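Local coordinates for DNA repair protein RAD7 (Saccharomyces cerevisiae, PDB 5ZB2) that takes part in global genome nucleotide excision repair, removing damage from nontranscribed DNA as a component of the global genome repair complex with Rad16 and Abf1, at residues A[217-222]-A[245-250]; A[300-305]-A[328-333]; A[338-343]-A[365-370]. One frame throughout, in Å; residues are numbered along the deposited sequence.

Contact 1. Residues A[217-222]-A[245-250]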
ATOM      1  N   PHE A 217       5.129  24.270 -26.117  1.00 39.42           N
ATOM      2  CA  PHE A 217       4.283  25.366 -25.657  1.00 43.33           C
ATOM      3  C   PHE A 217       4.578  26.647 -26.429  1.00 46.38           C
ATOM      4  O   PHE A 217       3.666  27.293 -26.958  1.00 46.94           O
ATOM      5  CB  PHE A 217       4.476  25.582 -24.156  1.00 42.50           C
ATOM      6  CG  PHE A 217       3.462  26.503 -23.548  1.00 44.81           C
ATOM      7  CD1 PHE A 217       2.158  26.080 -23.343  1.00 46.14           C
ATOM      8  CD2 PHE A 217       3.807  27.792 -23.185  1.00 48.85           C
ATOM      9  CE1 PHE A 217       1.219  26.927 -22.784  1.00 50.03           C
ATOM     10  CE2 PHE A 217       2.875  28.644 -22.625  1.00 53.27           C
ATOM     11  CZ  PHE A 217       1.578  28.212 -22.426  1.00 51.62           C
ATOM     12  N   ASN A 218       5.849  27.033 -26.500  1.00 45.50           N
ATOM     13  CA  ASN A 218       6.290  28.140 -27.341  1.00 50.88           C
ATOM     14  C   ASN A 218       6.980  27.545 -28.563  1.00 48.37           C
ATOM     15  O   ASN A 218       8.067  26.966 -28.455  1.00 45.17           O
ATOM     16  CB  ASN A 218       7.214  29.079 -26.573  1.00 54.29           C
ATOM     17  CG  ASN A 218       6.498  29.806 -25.450  1.00 64.86           C
ATOM     18  OD1 ASN A 218       5.341  30.203 -25.593  1.00 73.80           O
ATOM     19  ND2 ASN A 218       7.179  29.977 -24.322  1.00 73.96           N
ATOM     20  N   GLU A 219       6.346  27.698 -29.726  1.00 47.65           N
ATOM     21  CA  GLU A 219       6.765  26.962 -30.913  1.00 47.07           C
ATOM     22  C   GLU A 219       8.167  27.356 -31.365  1.00 45.29           C
ATOM     23  O   GLU A 219       8.874  26.541 -31.970  1.00 42.03           O
ATOM     24  CB  GLU A 219       5.752  27.180 -32.039  1.00 51.88           C
ATOM     25  CG  GLU A 219       4.363  26.568 -31.770  1.00 65.27           C
ATOM     26  CD  GLU A 219       3.570  27.290 -30.698  1.00 64.60           C
ATOM     27  OE1 GLU A 219       2.771  26.623 -30.006  1.00 61.37           O
ATOM     28  OE2 GLU A 219       3.738  28.519 -30.553  1.00 56.33           O
ATOM     29  N   GLU A 220       8.590  28.591 -31.089  1.00 45.22           N
ATOM     30  CA  GLU A 220       9.928  29.014 -31.486  1.00 47.09           C
ATOM     31  C   GLU A 220      11.026  28.302 -30.705  1.00 44.45           C
ATOM     32  O   GLU A 220      12.190  28.372 -31.110  1.00 42.76           O
ATOM     33  CB  GLU A 220      10.082  30.535 -31.335  1.00 49.72           C
ATOM     34  CG  GLU A 220      10.031  31.072 -29.906  1.00 65.61           C
ATOM     35  CD  GLU A 220       8.619  31.186 -29.360  1.00 71.30           C
ATOM     36  OE1 GLU A 220       7.668  30.779 -30.061  1.00 68.58           O
ATOM     37  OE2 GLU A 220       8.462  31.686 -28.225  1.00 73.40           O
ATOM     38  N   ASP A 221      10.690  27.616 -29.609  1.00 43.60           N
ATOM     39  CA  ASP A 221      11.676  26.856 -28.849  1.00 40.56           C
ATOM     40  C   ASP A 221      12.114  25.576 -29.554  1.00 37.69           C
ATOM     41  O   ASP A 221      13.093  24.957 -29.123  1.00 38.47           O
ATOM     42  CB  ASP A 221      11.118  26.515 -27.462  1.00 40.08           C
ATOM     43  CG  ASP A 221      10.913  27.747 -26.592  1.00 43.65           C
ATOM     44  OD1 ASP A 221      11.572  28.779 -26.843  1.00 45.35           O
ATOM     45  OD2 ASP A 221      10.097  27.682 -25.651  1.00 42.70           O
ATOM     46  N   VAL A 222      11.417  25.162 -30.605  1.00 36.01           N
ATOM     47  CA  VAL A 222      11.827  24.036 -31.445  1.00 37.84           C
ATOM     48  C   VAL A 222      12.035  24.604 -32.845  1.00 37.63           C
ATOM     49  O   VAL A 222      11.124  24.589 -33.676  1.00 37.51           O
ATOM     50  CB  VAL A 222      10.796  22.903 -31.447  1.00 37.10           C
ATOM     51  CG1 VAL A 222      11.210  21.792 -32.416  1.00 36.07           C
ATOM     52  CG2 VAL A 222      10.603  22.349 -30.039  1.00 36.35           C
ATOM     53  N   GLY A 245       3.286  19.432 -34.565  1.00 35.12           N
ATOM     54  CA  GLY A 245       2.977  20.724 -33.992  1.00 38.01           C
ATOM     55  C   GLY A 245       4.144  21.678 -33.879  1.00 38.38           C
ATOM     56  O   GLY A 245       3.994  22.741 -33.270  1.00 40.76           O
ATOM     57  N   CYS A 246       5.302  21.338 -34.443  1.00 34.13           N
ATOM     58  CA  CYS A 246       6.473  22.214 -34.403  1.00 36.67           C
ATOM     59  C   CYS A 246       6.412  23.175 -35.593  1.00 39.80           C
ATOM     60  O   CYS A 246       7.200  23.112 -36.539  1.00 36.73           O
ATOM     61  CB  CYS A 246       7.754  21.389 -34.409  1.00 35.24           C
ATOM     62  SG  CYS A 246       7.922  20.223 -33.033  1.00 35.00           S
ATOM     63  N   ILE A 247       5.431  24.055 -35.526  1.00 39.67           N
ATOM     64  CA  ILE A 247       5.104  24.986 -36.577  1.00 41.25           C
ATOM     65  C   ILE A 247       6.163  25.975 -36.986  1.00 42.37           C
ATOM     66  O   ILE A 247       6.074  26.591 -37.999  1.00 43.27           O
ATOM     67  CB  ILE A 247       3.760  25.693 -36.304  1.00 43.81           C
ATOM     68  CG1 ILE A 247       3.890  26.770 -35.242  1.00 46.15           C
ATOM     69  CG2 ILE A 247       2.715  24.684 -35.909  1.00 41.52           C
ATOM     70  CD1 ILE A 247       2.751  27.742 -35.194  1.00 46.97           C
ATOM     71  N   ASP A 248       7.183  26.097 -36.190  1.00 42.21           N
ATOM     72  CA  ASP A 248       8.273  27.014 -36.494  1.00 43.11           C
ATOM     73  C   ASP A 248       9.287  26.436 -37.477  1.00 40.55           C
ATOM     74  O   ASP A 248      10.133  27.184 -37.978  1.00 41.15           O
ATOM     75  CB  ASP A 248       8.986  27.411 -35.198  1.00 43.32           C
ATOM     76  CG  ASP A 248       9.763  28.704 -35.328  1.00 47.40           C
ATOM     77  OD1 ASP A 248       9.119  29.770 -35.456  1.00 46.08           O
ATOM     78  OD2 ASP A 248      11.012  28.657 -35.284  1.00 45.85           O
ATOM     79  N   LEU A 249       9.228  25.136 -37.761  1.00 39.97           N
ATOM     80  CA  LEU A 249      10.191  24.506 -38.653  1.00 36.98           C
ATOM     81  C   LEU A 249       9.882  24.833 -40.111  1.00 38.93           C
ATOM     82  O   LEU A 249       8.721  24.977 -40.505  1.00 39.55           O
ATOM     83  CB  LEU A 249      10.194  22.990 -38.446  1.00 35.73           C
ATOM     84  CG  LEU A 249      10.573  22.517 -37.041  1.00 35.61           C
ATOM     85  CD1 LEU A 249      10.507  21.002 -36.945  1.00 32.65           C
ATOM     86  CD2 LEU A 249      11.955  23.014 -36.649  1.00 36.60           C
ATOM     87  N   THR A 250      10.940  24.945 -40.916  1.00 36.70           N
ATOM     88  CA  THR A 250      10.829  25.343 -42.315  1.00 36.84           C
ATOM     89  C   THR A 250      11.635  24.391 -43.191  1.00 33.66           C
ATOM     90  O   THR A 250      12.251  23.433 -42.714  1.00 33.29           O
ATOM     91  CB  THR A 250      11.320  26.780 -42.527  1.00 37.44           C
ATOM     92  OG1 THR A 250      12.745  26.814 -42.399  1.00 34.65           O
ATOM     93  CG2 THR A 250      10.699  27.724 -41.504  1.00 39.62           C
TER
HETATM   94  O   HOH W   1       8.335  24.710 -33.864  1.00 39.96           O
HETATM   95  O   HOH W   2       2.307  23.650 -31.196  1.00 47.91           O

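Contact 2. Residues A[300-305]-A[328-333]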
ATOM      1  N   SER A 300       3.084   9.975 -41.568  1.00 36.07           N
ATOM      2  CA  SER A 300       1.983  10.923 -41.433  1.00 36.93           C
ATOM      3  C   SER A 300       2.434  12.322 -41.823  1.00 37.32           C
ATOM      4  O   SER A 300       3.480  12.794 -41.366  1.00 37.09           O
ATOM      5  CB  SER A 300       1.434  10.948 -40.006  1.00 37.99           C
ATOM      6  OG  SER A 300       0.443  11.958 -39.874  1.00 35.39           O
ATOM      7  N   PHE A 301       1.633  12.978 -42.662  1.00 36.75           N
ATOM      8  CA  PHE A 301       1.810  14.382 -43.010  1.00 37.87           C
ATOM      9  C   PHE A 301       0.574  15.197 -42.640  1.00 38.19           C
ATOM     10  O   PHE A 301       0.282  16.216 -43.268  1.00 36.13           O
ATOM     11  CB  PHE A 301       2.120  14.539 -44.499  1.00 40.35           C
ATOM     12  CG  PHE A 301       3.361  13.820 -44.947  1.00 39.11           C
ATOM     13  CD1 PHE A 301       4.596  14.145 -44.415  1.00 40.03           C
ATOM     14  CD2 PHE A 301       3.293  12.832 -45.915  1.00 41.65           C
ATOM     15  CE1 PHE A 301       5.742  13.486 -44.831  1.00 41.23           C
ATOM     16  CE2 PHE A 301       4.437  12.172 -46.339  1.00 44.03           C
ATOM     17  CZ  PHE A 301       5.659  12.499 -45.795  1.00 40.27           C
ATOM     18  N   ARG A 302      -0.155  14.759 -41.612  1.00 39.15           N
ATOM     19  CA  ARG A 302      -1.386  15.425 -41.203  1.00 40.75           C
ATOM     20  C   ARG A 302      -1.182  16.928 -41.078  1.00 40.39           C
ATOM     21  O   ARG A 302      -0.319  17.390 -40.324  1.00 40.35           O
ATOM     22  CB  ARG A 302      -1.877  14.849 -39.871  1.00 41.31           C
ATOM     23  CG  ARG A 302      -3.194  15.453 -39.383  1.00 45.25           C
ATOM     24  CD  ARG A 302      -3.624  14.884 -38.035  1.00 47.35           C
ATOM     25  NE  ARG A 302      -2.688  15.257 -36.982  1.00 49.63           N
ATOM     26  CZ  ARG A 302      -2.663  16.444 -36.384  1.00 51.74           C
ATOM     27  NH1 ARG A 302      -3.531  17.389 -36.729  1.00 51.43           N
ATOM     28  NH2 ARG A 302      -1.764  16.688 -35.440  1.00 49.11           N
ATOM     29  N   ARG A 303      -1.989  17.681 -41.826  1.00 38.37           N
ATOM     30  CA  ARG A 303      -2.032  19.144 -41.758  1.00 42.81           C
ATOM     31  C   ARG A 303      -0.706  19.781 -42.171  1.00 42.61           C
ATOM     32  O   ARG A 303      -0.356  20.866 -41.702  1.00 42.83           O
ATOM     33  CB  ARG A 303      -2.458  19.627 -40.368  1.00 44.87           C
ATOM     34  CG  ARG A 303      -3.956  19.469 -40.117  1.00 51.09           C
ATOM     35  CD  ARG A 303      -4.430  20.244 -38.898  1.00 51.38           C
ATOM     36  NE  ARG A 303      -4.155  21.675 -39.008  1.00 53.52           N
ATOM     37  CZ  ARG A 303      -4.846  22.521 -39.767  1.00 60.60           C
ATOM     38  NH1 ARG A 303      -5.860  22.086 -40.506  1.00 63.94           N
ATOM     39  NH2 ARG A 303      -4.517  23.805 -39.796  1.00 72.97           N
ATOM     40  N   CYS A 304       0.033  19.123 -43.066  1.00 42.43           N
ATOM     41  CA  CYS A 304       1.125  19.770 -43.795  1.00 43.63           C
ATOM     42  C   CYS A 304       0.523  20.426 -45.032  1.00 43.73           C
ATOM     43  O   CYS A 304       0.606  19.920 -46.154  1.00 42.32           O
ATOM     44  CB  CYS A 304       2.208  18.766 -44.156  1.00 44.94           C
ATOM     45  SG  CYS A 304       3.441  18.548 -42.883  1.00 51.15           S
ATOM     46  N   LEU A 305      -0.076  21.598 -44.810  1.00 43.29           N
ATOM     47  CA  LEU A 305      -1.055  22.139 -45.746  1.00 42.43           C
ATOM     48  C   LEU A 305      -0.474  22.371 -47.137  1.00 42.55           C
ATOM     49  O   LEU A 305      -1.221  22.372 -48.124  1.00 41.55           O
ATOM     50  CB  LEU A 305      -1.634  23.441 -45.187  1.00 46.16           C
ATOM     51  CG  LEU A 305      -2.290  23.340 -43.806  1.00 54.93           C
ATOM     52  CD1 LEU A 305      -2.746  24.711 -43.325  1.00 55.64           C
ATOM     53  CD2 LEU A 305      -3.464  22.361 -43.818  1.00 50.58           C
ATOM     54  N   ASN A 328      -0.998   8.718 -43.533  1.00 38.95           N
ATOM     55  CA  ASN A 328      -1.920   9.772 -43.123  1.00 39.04           C
ATOM     56  C   ASN A 328      -1.670  11.008 -43.978  1.00 36.70           C
ATOM     57  O   ASN A 328      -0.642  11.675 -43.826  1.00 36.76           O
ATOM     58  CB  ASN A 328      -1.748  10.091 -41.638  1.00 37.91           C
ATOM     59  CG  ASN A 328      -2.753  11.110 -41.133  1.00 39.14           C
ATOM     60  OD1 ASN A 328      -3.317  11.891 -41.904  1.00 36.97           O
ATOM     61  ND2 ASN A 328      -2.975  11.113 -39.825  1.00 40.68           N
ATOM     62  N   LEU A 329      -2.619  11.316 -44.865  1.00 33.81           N
ATOM     63  CA  LEU A 329      -2.563  12.493 -45.724  1.00 36.60           C
ATOM     64  C   LEU A 329      -3.605  13.535 -45.331  1.00 36.50           C
ATOM     65  O   LEU A 329      -3.955  14.401 -46.143  1.00 35.95           O
ATOM     66  CB  LEU A 329      -2.756  12.083 -47.185  1.00 37.11           C
ATOM     67  CG  LEU A 329      -1.818  10.989 -47.706  1.00 37.35           C
ATOM     68  CD1 LEU A 329      -2.260  10.544 -49.087  1.00 38.41           C
ATOM     69  CD2 LEU A 329      -0.362  11.460 -47.737  1.00 35.66           C
ATOM     70  N   ASN A 330      -4.087  13.478 -44.095  1.00 39.32           N
ATOM     71  CA  ASN A 330      -5.210  14.298 -43.663  1.00 39.19           C
ATOM     72  C   ASN A 330      -4.935  15.779 -43.881  1.00 38.88           C
ATOM     73  O   ASN A 330      -3.898  16.303 -43.467  1.00 40.71           O
ATOM     74  CB  ASN A 330      -5.493  14.028 -42.185  1.00 41.88           C
ATOM     75  CG  ASN A 330      -6.729  14.744 -41.681  1.00 40.94           C
ATOM     76  OD1 ASN A 330      -6.763  15.970 -41.584  1.00 39.43           O
ATOM     77  ND2 ASN A 330      -7.745  13.972 -41.332  1.00 43.57           N
ATOM     78  N   SER A 331      -5.880  16.448 -44.542  1.00 39.78           N
ATOM     79  CA  SER A 331      -5.902  17.891 -44.782  1.00 42.71           C
ATOM     80  C   SER A 331      -4.920  18.334 -45.859  1.00 41.85           C
ATOM     81  O   SER A 331      -4.666  19.543 -45.972  1.00 44.18           O
ATOM     82  CB  SER A 331      -5.620  18.694 -43.507  1.00 43.67           C
ATOM     83  OG  SER A 331      -6.532  18.365 -42.478  1.00 42.52           O
ATOM     84  N   LEU A 332      -4.360  17.419 -46.654  1.00 40.97           N
ATOM     85  CA  LEU A 332      -3.498  17.814 -47.769  1.00 42.18           C
ATOM     86  C   LEU A 332      -4.391  18.248 -48.927  1.00 45.38           C
ATOM     87  O   LEU A 332      -4.701  17.488 -49.848  1.00 43.64           O
ATOM     88  CB  LEU A 332      -2.555  16.686 -48.165  1.00 39.35           C
ATOM     89  CG  LEU A 332      -1.514  16.241 -47.129  1.00 40.61           C
ATOM     90  CD1 LEU A 332      -0.281  15.681 -47.830  1.00 39.85           C
ATOM     91  CD2 LEU A 332      -1.124  17.361 -46.179  1.00 39.94           C
ATOM     92  N   LYS A 333      -4.801  19.517 -48.867  1.00 48.04           N
ATOM     93  CA  LYS A 333      -5.721  20.074 -49.849  1.00 51.96           C
ATOM     94  C   LYS A 333      -5.089  20.224 -51.226  1.00 51.27           C
ATOM     95  O   LYS A 333      -5.819  20.330 -52.217  1.00 52.21           O
ATOM     96  CB  LYS A 333      -6.221  21.438 -49.371  1.00 54.63           C
ATOM     97  CG  LYS A 333      -7.731  21.606 -49.427  1.00 77.63           C
ATOM     98  CD  LYS A 333      -8.425  20.841 -48.309  1.00 66.41           C
ATOM     99  CE  LYS A 333      -9.906  21.184 -48.238  1.00 74.67           C
ATOM    100  NZ  LYS A 333     -10.594  20.482 -47.121  1.00 79.82           N
TER
HETATM  101  O   HOH W   3      -7.610  19.815 -40.537  1.00 49.94           O

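Contact 3. Residues A[338-343]-A[365-370]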
ATOM      1  N   GLU A 338      -3.621  12.541 -59.339  1.00 54.42           N
ATOM      2  CA  GLU A 338      -2.384  11.925 -59.807  1.00 58.53           C
ATOM      3  C   GLU A 338      -1.582  11.326 -58.658  1.00 55.05           C
ATOM      4  O   GLU A 338      -0.915  10.301 -58.837  1.00 56.09           O
ATOM      5  CB  GLU A 338      -1.539  12.954 -60.562  1.00 62.05           C
ATOM      6  CG  GLU A 338      -0.298  12.375 -61.231  1.00 81.51           C
ATOM      7  CD  GLU A 338      -0.633  11.380 -62.326  1.00 92.56           C
ATOM      8  OE1 GLU A 338      -1.814  11.320 -62.733  1.00 79.73           O
ATOM      9  OE2 GLU A 338       0.283  10.660 -62.777  1.00 91.03           O
ATOM     10  N   ALA A 339      -1.625  11.948 -57.478  1.00 52.53           N
ATOM     11  CA  ALA A 339      -0.905  11.400 -56.334  1.00 49.51           C
ATOM     12  C   ALA A 339      -1.368   9.982 -56.023  1.00 50.52           C
ATOM     13  O   ALA A 339      -0.546   9.098 -55.750  1.00 50.20           O
ATOM     14  CB  ALA A 339      -1.092  12.300 -55.112  1.00 46.24           C
ATOM     15  N   PHE A 340      -2.679   9.742 -56.065  1.00 51.86           N
ATOM     16  CA  PHE A 340      -3.206   8.432 -55.711  1.00 52.86           C
ATOM     17  C   PHE A 340      -3.024   7.407 -56.823  1.00 54.31           C
ATOM     18  O   PHE A 340      -3.121   6.203 -56.560  1.00 54.63           O
ATOM     19  CB  PHE A 340      -4.684   8.551 -55.341  1.00 53.21           C
ATOM     20  CG  PHE A 340      -4.939   9.486 -54.196  1.00 52.78           C
ATOM     21  CD1 PHE A 340      -4.715   9.080 -52.892  1.00 54.57           C
ATOM     22  CD2 PHE A 340      -5.392  10.775 -54.421  1.00 52.11           C
ATOM     23  CE1 PHE A 340      -4.944   9.939 -51.835  1.00 54.19           C
ATOM     24  CE2 PHE A 340      -5.625  11.637 -53.364  1.00 51.80           C
ATOM     25  CZ  PHE A 340      -5.400  11.219 -52.073  1.00 51.61           C
ATOM     26  N   VAL A 341      -2.755   7.854 -58.052  1.00 54.86           N
ATOM     27  CA  VAL A 341      -2.426   6.919 -59.123  1.00 55.91           C
ATOM     28  C   VAL A 341      -1.231   6.067 -58.723  1.00 54.55           C
ATOM     29  O   VAL A 341      -1.210   4.851 -58.951  1.00 54.49           O
ATOM     30  CB  VAL A 341      -2.162   7.681 -60.437  1.00 59.72           C
ATOM     31  CG1 VAL A 341      -1.761   6.724 -61.543  1.00 58.29           C
ATOM     32  CG2 VAL A 341      -3.394   8.469 -60.854  1.00 59.46           C
ATOM     33  N   ALA A 342      -0.225   6.686 -58.104  1.00 54.05           N
ATOM     34  CA  ALA A 342       0.980   5.979 -57.692  1.00 53.74           C
ATOM     35  C   ALA A 342       0.820   5.234 -56.376  1.00 54.96           C
ATOM     36  O   ALA A 342       1.700   4.441 -56.024  1.00 56.30           O
ATOM     37  CB  ALA A 342       2.144   6.964 -57.569  1.00 55.09           C
ATOM     38  N   LEU A 343      -0.271   5.462 -55.644  1.00 52.73           N
ATOM     39  CA  LEU A 343      -0.459   4.852 -54.328  1.00 52.09           C
ATOM     40  C   LEU A 343      -0.961   3.421 -54.510  1.00 53.03           C
ATOM     41  O   LEU A 343      -2.146   3.112 -54.365  1.00 52.22           O
ATOM     42  CB  LEU A 343      -1.418   5.686 -53.486  1.00 51.44           C
ATOM     43  CG  LEU A 343      -1.616   5.262 -52.029  1.00 51.30           C
ATOM     44  CD1 LEU A 343      -0.290   5.183 -51.289  1.00 49.58           C
ATOM     45  CD2 LEU A 343      -2.556   6.232 -51.326  1.00 50.12           C
ATOM     46  N   GLN A 365     -12.484   4.023 -55.538  1.00 65.58           N
ATOM     47  CA  GLN A 365     -12.536   2.858 -56.414  1.00 70.66           C
ATOM     48  C   GLN A 365     -11.134   2.407 -56.800  1.00 69.66           C
ATOM     49  O   GLN A 365     -10.774   1.237 -56.632  1.00 71.67           O
ATOM     50  CB  GLN A 365     -13.361   3.190 -57.659  1.00 75.33           C
ATOM     51  CG  GLN A 365     -13.340   2.133 -58.762  1.00 88.45           C
ATOM     52  CD  GLN A 365     -14.065   0.858 -58.381  1.00109.27           C
ATOM     53  OE1 GLN A 365     -14.226   0.547 -57.201  1.00100.99           O
ATOM     54  NE2 GLN A 365     -14.513   0.115 -59.385  1.00123.55           N
ATOM     55  N   MET A 366     -10.328   3.332 -57.322  1.00 66.49           N
ATOM     56  CA  MET A 366      -8.982   2.986 -57.764  1.00 70.53           C
ATOM     57  C   MET A 366      -8.137   2.464 -56.608  1.00 65.75           C
ATOM     58  O   MET A 366      -7.411   1.473 -56.758  1.00 67.85           O
ATOM     59  CB  MET A 366      -8.323   4.207 -58.406  1.00 73.45           C
ATOM     60  CG  MET A 366      -6.867   4.011 -58.794  1.00 68.36           C
ATOM     61  SD  MET A 366      -6.188   5.447 -59.642  1.00 70.85           S
ATOM     62  CE  MET A 366      -6.429   6.733 -58.419  1.00 75.79           C
ATOM     63  N   LEU A 367      -8.215   3.117 -55.445  1.00 64.44           N
ATOM     64  CA  LEU A 367      -7.414   2.691 -54.302  1.00 63.35           C
ATOM     65  C   LEU A 367      -7.793   1.286 -53.853  1.00 63.59           C
ATOM     66  O   LEU A 367      -6.920   0.476 -53.519  1.00 60.59           O
ATOM     67  CB  LEU A 367      -7.571   3.682 -53.149  1.00 60.30           C
ATOM     68  CG  LEU A 367      -6.982   5.077 -53.366  1.00 61.63           C
ATOM     69  CD1 LEU A 367      -7.320   5.984 -52.195  1.00 60.75           C
ATOM     70  CD2 LEU A 367      -5.473   5.011 -53.569  1.00 63.72           C
ATOM     71  N   GLY A 368      -9.091   0.978 -53.839  1.00 65.60           N
ATOM     72  CA  GLY A 368      -9.523  -0.345 -53.424  1.00 71.28           C
ATOM     73  C   GLY A 368      -8.964  -1.452 -54.296  1.00 73.13           C
ATOM     74  O   GLY A 368      -8.758  -2.573 -53.825  1.00 73.88           O
ATOM     75  N   GLU A 369      -8.708  -1.159 -55.570  1.00 72.23           N
ATOM     76  CA  GLU A 369      -8.191  -2.160 -56.494  1.00 77.55           C
ATOM     77  C   GLU A 369      -6.669  -2.221 -56.510  1.00 75.87           C
ATOM     78  O   GLU A 369      -6.104  -3.274 -56.829  1.00 78.38           O
ATOM     79  CB  GLU A 369      -8.701  -1.881 -57.913  1.00 83.56           C
ATOM     80  CG  GLU A 369     -10.217  -1.763 -58.038  1.00 97.56           C
ATOM     81  CD  GLU A 369     -10.957  -2.948 -57.442  1.00114.33           C
ATOM     82  OE1 GLU A 369     -11.126  -2.985 -56.205  1.00105.04           O
ATOM     83  OE2 GLU A 369     -11.368  -3.842 -58.211  1.00117.35           O
ATOM     84  N   GLN A 370      -5.990  -1.124 -56.171  1.00 67.96           N
ATOM     85  CA  GLN A 370      -4.534  -1.070 -56.223  1.00 64.94           C
ATOM     86  C   GLN A 370      -3.867  -1.437 -54.903  1.00 61.15           C
ATOM     87  O   GLN A 370      -2.632  -1.517 -54.856  1.00 58.25           O
ATOM     88  CB  GLN A 370      -4.070   0.332 -56.636  1.00 64.85           C
ATOM     89  CG  GLN A 370      -4.375   0.700 -58.077  1.00 67.27           C
ATOM     90  CD  GLN A 370      -3.803   2.050 -58.462  1.00 66.67           C
ATOM     91  OE1 GLN A 370      -3.351   2.813 -57.608  1.00 63.41           O
ATOM     92  NE2 GLN A 370      -3.816   2.350 -59.755  1.00 67.53           N
TER

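Contact 1. Residues A[217-222]-A[245-250]
The carbonyl oxygens of Glu219 and Val222 and the backbone N-H of Asp248 share one water, which bridges two successive strand-to-helix loops of the leucine-rich repeat (LRR) solenoid. The water donates to Glu219 O at 2.7 Å and to Val222 O, and accepts from Asp248 N at 2.9 Å, three bonds in all. Glu219 O is gripped twice, since Val222 N also donates to it and closes the 3-10 segment 219-221. Loop 245-250 makes a type I turn from Cys246 to Leu249, with Cys246 at the centre of an inverse gamma turn. Asp248 directs its CB toward the 3-10 segment, 3.3 Å from Glu219 O, and the carboxylate reaches the CA of Glu220. The carboxylates of Glu220 and Asp248 stay apart, OE1 to OD1 5.7 Å, near enough that their like charges may repel mildly. On the more exposed side, the aliphatic part of Glu219 crosses Ile247 obliquely, CG meeting CG1 at 3.5 Å; the Ile247 chi1 of 76° sets CG1 between the backbone N and the carbonyl carbon. A second water sits 2.8 Å from Gly245 O and near the Glu219 carboxylate. The buried side is apolar. Val222 turns CG1 anti to its backbone N (chi1 176°) and lays it against Cys246, while Ile227 of helix 224-234 packs on both Val222 and Leu249. Beyond the turn, Thr250 caps helix 251-261 through OG1, which bonds Ser252 N and also Asp224. The apolar floor closes with Val222 CG1 at 3.7 Å from Cys246 SG.

Contact 2. Residues A[300-305]-A[328-333]
Segments 300-305 and 328-333 run parallel, bridged at Ser300 and Asn328, and then make matching type II turns, Phe301 to Cys304 and Leu329 to Leu332, a repeat of loop shape in keeping with an LRR solenoid. Two nearly straight backbone bonds join them: Phe301 N to Asn328 O, 2.9 Å, and Arg303 N to Asn330 O, 2.9 Å. On the side of Ser300 and Asn328, Ser300 OG sits 3.4 Å from Asn328 CB and also bonds Glu274. Asn328 OD1 accepts from Asn330 N, two residues on, in an Asx turn (2.8 Å). Arg302 and Asn330 lie side by side and point the same way, each with CG anti to its backbone N (chi1 -178° and -175°); the guanidinium of Arg302 forms a salt bridge with Glu274, and Asn330 ND2 bonds Asp352. Ser331 OG donates to Asn330 OD1 at 2.6 Å and takes a bond from a water that also accepts from Arg303 NH1, in the guanidinium plane. On the buried side, Leu332 CD2 fits beside Cys304 CB, 4.1 Å, and Leu329 CD2 meets the edge of the Phe301 ring. One flank is thus polar and fixed by directed bonds, the other apolar, and the Glu274 carboxylate probably offsets the charge of Arg302.

Contact 3. Residues A[338-343]-A[365-370]
Phe340 opens the contact, its CB pointing toward helix 361-370 and meeting two side chains of that helix. Met366 CE and Leu367 CD2 each lie 4.0 Å from Phe340 CB, so methyls of two consecutive residues meet the same carbon. This is helix-to-helix packing between successive convex-side elements of the LRR solenoid. Phe340 CD1 comes 4.1 Å from Leu367 CD1. Met366 leaves its helix with CG anti to the backbone N (chi1 175°) and bends at chi3, 59°, which turns CE in over the Phe340 carbonyl, 3.8 Å from Phe340 C. Val341 points its CB away from the second helix, yet its CG2 still borders the same methyl at 4.3 Å, and Met366 SD lies beside Val341 CA. Gln370 brings its extended side chain up to the backbone of Val341 and Leu343. At Leu343, where the chain has left the helix, CG is anti to the backbone N (chi1 -174°), and CD2 meets Leu367 CD2 at 3.9 Å. That one methyl of Leu367 therefore serves both Phe340 and Leu343. Asn371 ND2 donates to both Leu343 O and Leu367 O, linking the chain just after helix 337-341 to helix 361-370. Beneath, Leu351 of strand 350-352 packs against both Leu343 and Leu367, while Leu316 of helix 309-320 lies against Ala342 and Leu343, placing the short helix 337-341 between helices 309-320 and 361-370.

The three contacts come in series along the later LRR solenoid, where parallel strands are followed by loops and helices. Contacts 1 and 2 join neighbouring strand-to-helix loops; contact 3 joins neighbouring helices. Centres of contacts 1 and 2 are about 18 Å apart, nearest atoms about 6 Å; the centre of contact 3 lies about 17 Å from that of contact 2 and 34 Å from that of contact 1. Contacts 2 and 3 touch, Leu329 CD1 reaching Phe340 CE1 at 3.9 Å, so helix 337-341 packs onto the loop leading into it. Glu274 bonds Gly245 through its backbone and Arg302 through its carboxylate, linking contacts 1 and 2 within one curved domain.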